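Local atomic coordinates of N-acetylglucosamine-specific lectin (Saxidomus purpuratus, PDB entry 6M5M), a protein that is a C-type lectin that binds calcium and N-acetylglucosamine and probably recognises carbohydrates carrying this sugar. Residues P115-A120 and Q136-Q141. Sequence-based numbering, arbitrary orientation.
Sequences PNRPDA and QWNDHQ. With CA (calcium ion), chain E; NAG (2-acetamido-2-deoxy-beta-D-glucopyranose), chain D.
Asn138 OD1 is gripped twice, by Arg117 NE at 2.7 Å and by a calcium-bound water that donates to it. The arginine bond lies in the carbonyl plane of the amide but is bent, with an N-H...O angle of 141°. Beside the calcium, this pair forms part of the sugar site of a C-type lectin domain, where the loop 115-120, with its cis peptide before Pro118, runs beside the strand 136-140. With CG anti to the backbone N (chi1 166°), the Asn138 amide reaches the arginine with its oxygen and the sugar with its nitrogen: ND2 donates to O3 of N-acetylglucosamine. The same O3 meets His140 ND1 at 2.8 Å, and the acetamido methyl C8 sits over the imidazole face. Arg117, bent at chi2, donates from NH2 to the sugar O6 (2.9 Å) and from NH1 to its neighbour's carbonyl, Asn116 O, so three nitrogens fix the guanidinium's rotation. Asp119 OD2 lies above the centre of that guanidinium, a contact of charges alone. The calcium takes seven ligands: Asp119 OD1, Asp139 O and OD2, Gln141 OE1 and three waters. No sugar oxygen is among them; instead, two of these waters reach O3 and O4, making the metal contact indirect. Asp119 OD1 and Asp139 OD2 stand 2.9 Å apart, a closeness the shared cation would offset, with their carboxylate planes 82° apart. Gln141 binds calcium through OE1, while its NE2 donates to Asp121 O and, at 3.0 Å, to the anti lone pair of Asp139 OD2.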
loop_
_atom_site.group_PDB
_atom_site.type_symbol
_atom_site.label_atom_id
_atom_site.label_comp_id
_atom_site.label_asym_id
_atom_site.label_seq_id
_atom_site.Cartn_x
_atom_site.Cartn_y
_atom_site.Cartn_z
ATOM N N PRO A 115 21.843 -11.861 -9.110
ATOM C CA PRO A 115 22.628 -12.217 -10.295
ATOM C C PRO A 115 22.656 -13.738 -10.511
ATOM O O PRO A 115 23.011 -14.433 -9.581
ATOM C CB PRO A 115 24.011 -11.633 -10.000
ATOM C CG PRO A 115 23.718 -10.441 -9.083
ATOM C CD PRO A 115 22.568 -10.935 -8.220
ATOM N N ASN A 116 22.158 -14.167 -11.683
ATOM C CA ASN A 116 22.196 -15.541 -12.263
ATOM C C ASN A 116 21.168 -16.440 -11.584
ATOM O O ASN A 116 21.441 -17.644 -11.402
ATOM C CB ASN A 116 23.596 -16.143 -12.239
ATOM C CG ASN A 116 24.520 -15.385 -13.158
ATOM O OD1 ASN A 116 25.435 -14.706 -12.698
ATOM N ND2 ASN A 116 24.240 -15.456 -14.448
ATOM N N ARG A 117 20.022 -15.875 -11.245
ATOM C CA ARG A 117 18.949 -16.647 -10.581
ATOM C C ARG A 117 17.657 -16.469 -11.375
ATOM O O ARG A 117 17.424 -15.365 -11.834
ATOM C CB ARG A 117 18.818 -16.214 -9.123
ATOM C CG ARG A 117 20.069 -16.489 -8.307
ATOM C CD ARG A 117 20.367 -17.967 -8.188
ATOM N NE ARG A 117 21.456 -18.258 -7.286
ATOM C CZ ARG A 117 22.712 -18.334 -7.657
ATOM N NH1 ARG A 117 23.028 -18.142 -8.916
ATOM N NH2 ARG A 117 23.653 -18.596 -6.781
ATOM N N PRO A 118 16.824 -17.509 -11.576
ATOM C CA PRO A 118 17.003 -18.821 -10.964
ATOM C C PRO A 118 18.006 -19.669 -11.752
ATOM O O PRO A 118 18.029 -19.579 -12.938
ATOM C CB PRO A 118 15.612 -19.421 -11.132
ATOM C CG PRO A 118 15.208 -18.918 -12.469
ATOM C CD PRO A 118 15.661 -17.483 -12.438
ATOM N N ASP A 119 18.805 -20.457 -11.039
ATOM C CA ASP A 119 19.899 -21.253 -11.667
ATOM C C ASP A 119 19.446 -22.694 -11.935
ATOM O O ASP A 119 20.261 -23.471 -12.461
ATOM C CB ASP A 119 21.169 -21.212 -10.817
ATOM C CG ASP A 119 20.978 -21.674 -9.381
ATOM O OD1 ASP A 119 20.021 -22.407 -9.119
ATOM O OD2 ASP A 119 21.802 -21.298 -8.548
ATOM N N ALA A 120 18.190 -23.029 -11.621
ATOM C CA ALA A 120 17.610 -24.373 -11.826
ATOM C C ALA A 120 16.101 -24.342 -11.578
ATOM O O ALA A 120 15.623 -23.470 -10.832
ATOM C CB ALA A 120 18.275 -25.375 -10.912
ATOM N N GLN A 136 18.392 -10.411 -2.395
ATOM C CA GLN A 136 17.531 -10.595 -3.582
ATOM C C GLN A 136 16.979 -12.032 -3.607
ATOM O O GLN A 136 17.245 -12.814 -2.679
ATOM C CB GLN A 136 18.348 -10.252 -4.826
ATOM C CG GLN A 136 18.698 -8.776 -4.889
ATOM C CD GLN A 136 19.817 -8.517 -5.859
ATOM O OE1 GLN A 136 20.950 -8.961 -5.679
ATOM N NE2 GLN A 136 19.494 -7.773 -6.895
ATOM N N TRP A 137 16.201 -12.359 -4.630
ATOM C CA TRP A 137 15.555 -13.691 -4.787
ATOM C C TRP A 137 16.579 -14.736 -5.239
ATOM O O TRP A 137 17.415 -14.437 -6.112
ATOM C CB TRP A 137 14.397 -13.605 -5.778
ATOM C CG TRP A 137 13.389 -12.553 -5.470
ATOM C CD1 TRP A 137 13.179 -11.928 -4.283
ATOM C CD2 TRP A 137 12.388 -12.042 -6.374
ATOM N NE1 TRP A 137 12.152 -11.029 -4.403
ATOM C CE2 TRP A 137 11.640 -11.079 -5.664
ATOM C CE3 TRP A 137 12.053 -12.298 -7.711
ATOM C CZ2 TRP A 137 10.596 -10.355 -6.236
ATOM C CZ3 TRP A 137 11.006 -11.595 -8.277
ATOM C CH2 TRP A 137 10.280 -10.646 -7.540
ATOM N N ASN A 138 16.513 -15.928 -4.640
ATOM C CA ASN A 138 17.237 -17.140 -5.088
ATOM C C ASN A 138 16.211 -18.273 -5.151
ATOM O O ASN A 138 15.166 -18.163 -4.531
ATOM C CB ASN A 138 18.420 -17.417 -4.156
ATOM C CG ASN A 138 19.038 -18.788 -4.302
ATOM O OD1 ASN A 138 19.844 -19.011 -5.209
ATOM N ND2 ASN A 138 18.676 -19.700 -3.408
ATOM N N ASP A 139 16.505 -19.273 -5.973
ATOM C CA ASP A 139 15.778 -20.560 -6.061
ATOM C C ASP A 139 16.605 -21.615 -5.330
ATOM O O ASP A 139 17.839 -21.693 -5.609
ATOM C CB ASP A 139 15.583 -20.987 -7.522
ATOM C CG ASP A 139 16.893 -21.230 -8.256
ATOM O OD1 ASP A 139 17.603 -20.234 -8.529
ATOM O OD2 ASP A 139 17.208 -22.418 -8.479
ATOM N N HIS A 140 15.959 -22.337 -4.421
ATOM C CA HIS A 140 16.491 -23.487 -3.644
ATOM C C HIS A 140 15.755 -24.751 -4.104
ATOM O O HIS A 140 14.534 -24.664 -4.223
ATOM C CB HIS A 140 16.301 -23.253 -2.119
ATOM C CG HIS A 140 17.176 -24.150 -1.308
ATOM N ND1 HIS A 140 18.579 -24.077 -1.427
ATOM C CD2 HIS A 140 16.922 -25.150 -0.444
ATOM C CE1 HIS A 140 19.113 -24.997 -0.665
ATOM N NE2 HIS A 140 18.139 -25.636 -0.012
ATOM N N GLN A 141 16.430 -25.892 -4.262
ATOM C CA GLN A 141 15.787 -27.119 -4.816
ATOM C C GLN A 141 15.385 -28.098 -3.702
ATOM O O GLN A 141 14.922 -29.196 -4.047
ATOM C CB GLN A 141 16.699 -27.755 -5.863
ATOM C CG GLN A 141 16.528 -27.170 -7.265
ATOM C CD GLN A 141 16.689 -25.667 -7.316
ATOM O OE1 GLN A 141 17.695 -25.122 -6.868
ATOM N NE2 GLN A 141 15.737 -24.984 -7.922
HETATM CA CA CA E . 18.975 -23.133 -7.001
HETATM C C1 NAG D . 22.802 -21.261 -0.781
HETATM C C2 NAG D . 21.303 -21.117 -0.923
HETATM C C3 NAG D . 21.318 -21.950 -2.214
HETATM C C4 NAG D . 22.181 -21.250 -3.207
HETATM C C5 NAG D . 23.560 -20.836 -2.675
HETATM C C6 NAG D . 24.268 -20.027 -3.728
HETATM C C7 NAG D . 19.304 -21.254 0.426
HETATM C C8 NAG D . 18.662 -21.974 1.512
HETATM N N2 NAG D . 20.565 -21.667 0.169
HETATM O O1 NAG D . 23.338 -21.823 0.340
HETATM O O3 NAG D . 20.050 -22.149 -2.802
HETATM O O4 NAG D . 22.425 -22.058 -4.393
HETATM O O5 NAG D . 23.400 -20.158 -1.399
HETATM O O6 NAG D . 23.614 -18.783 -3.843
HETATM O O7 NAG D . 18.716 -20.348 -0.168
HETATM O O HOH W 1 20.491 -21.426 -6.188
HETATM O O HOH W 2 19.665 -24.140 -4.884
HETATM O O HOH W 3 20.197 -24.704 -7.992
#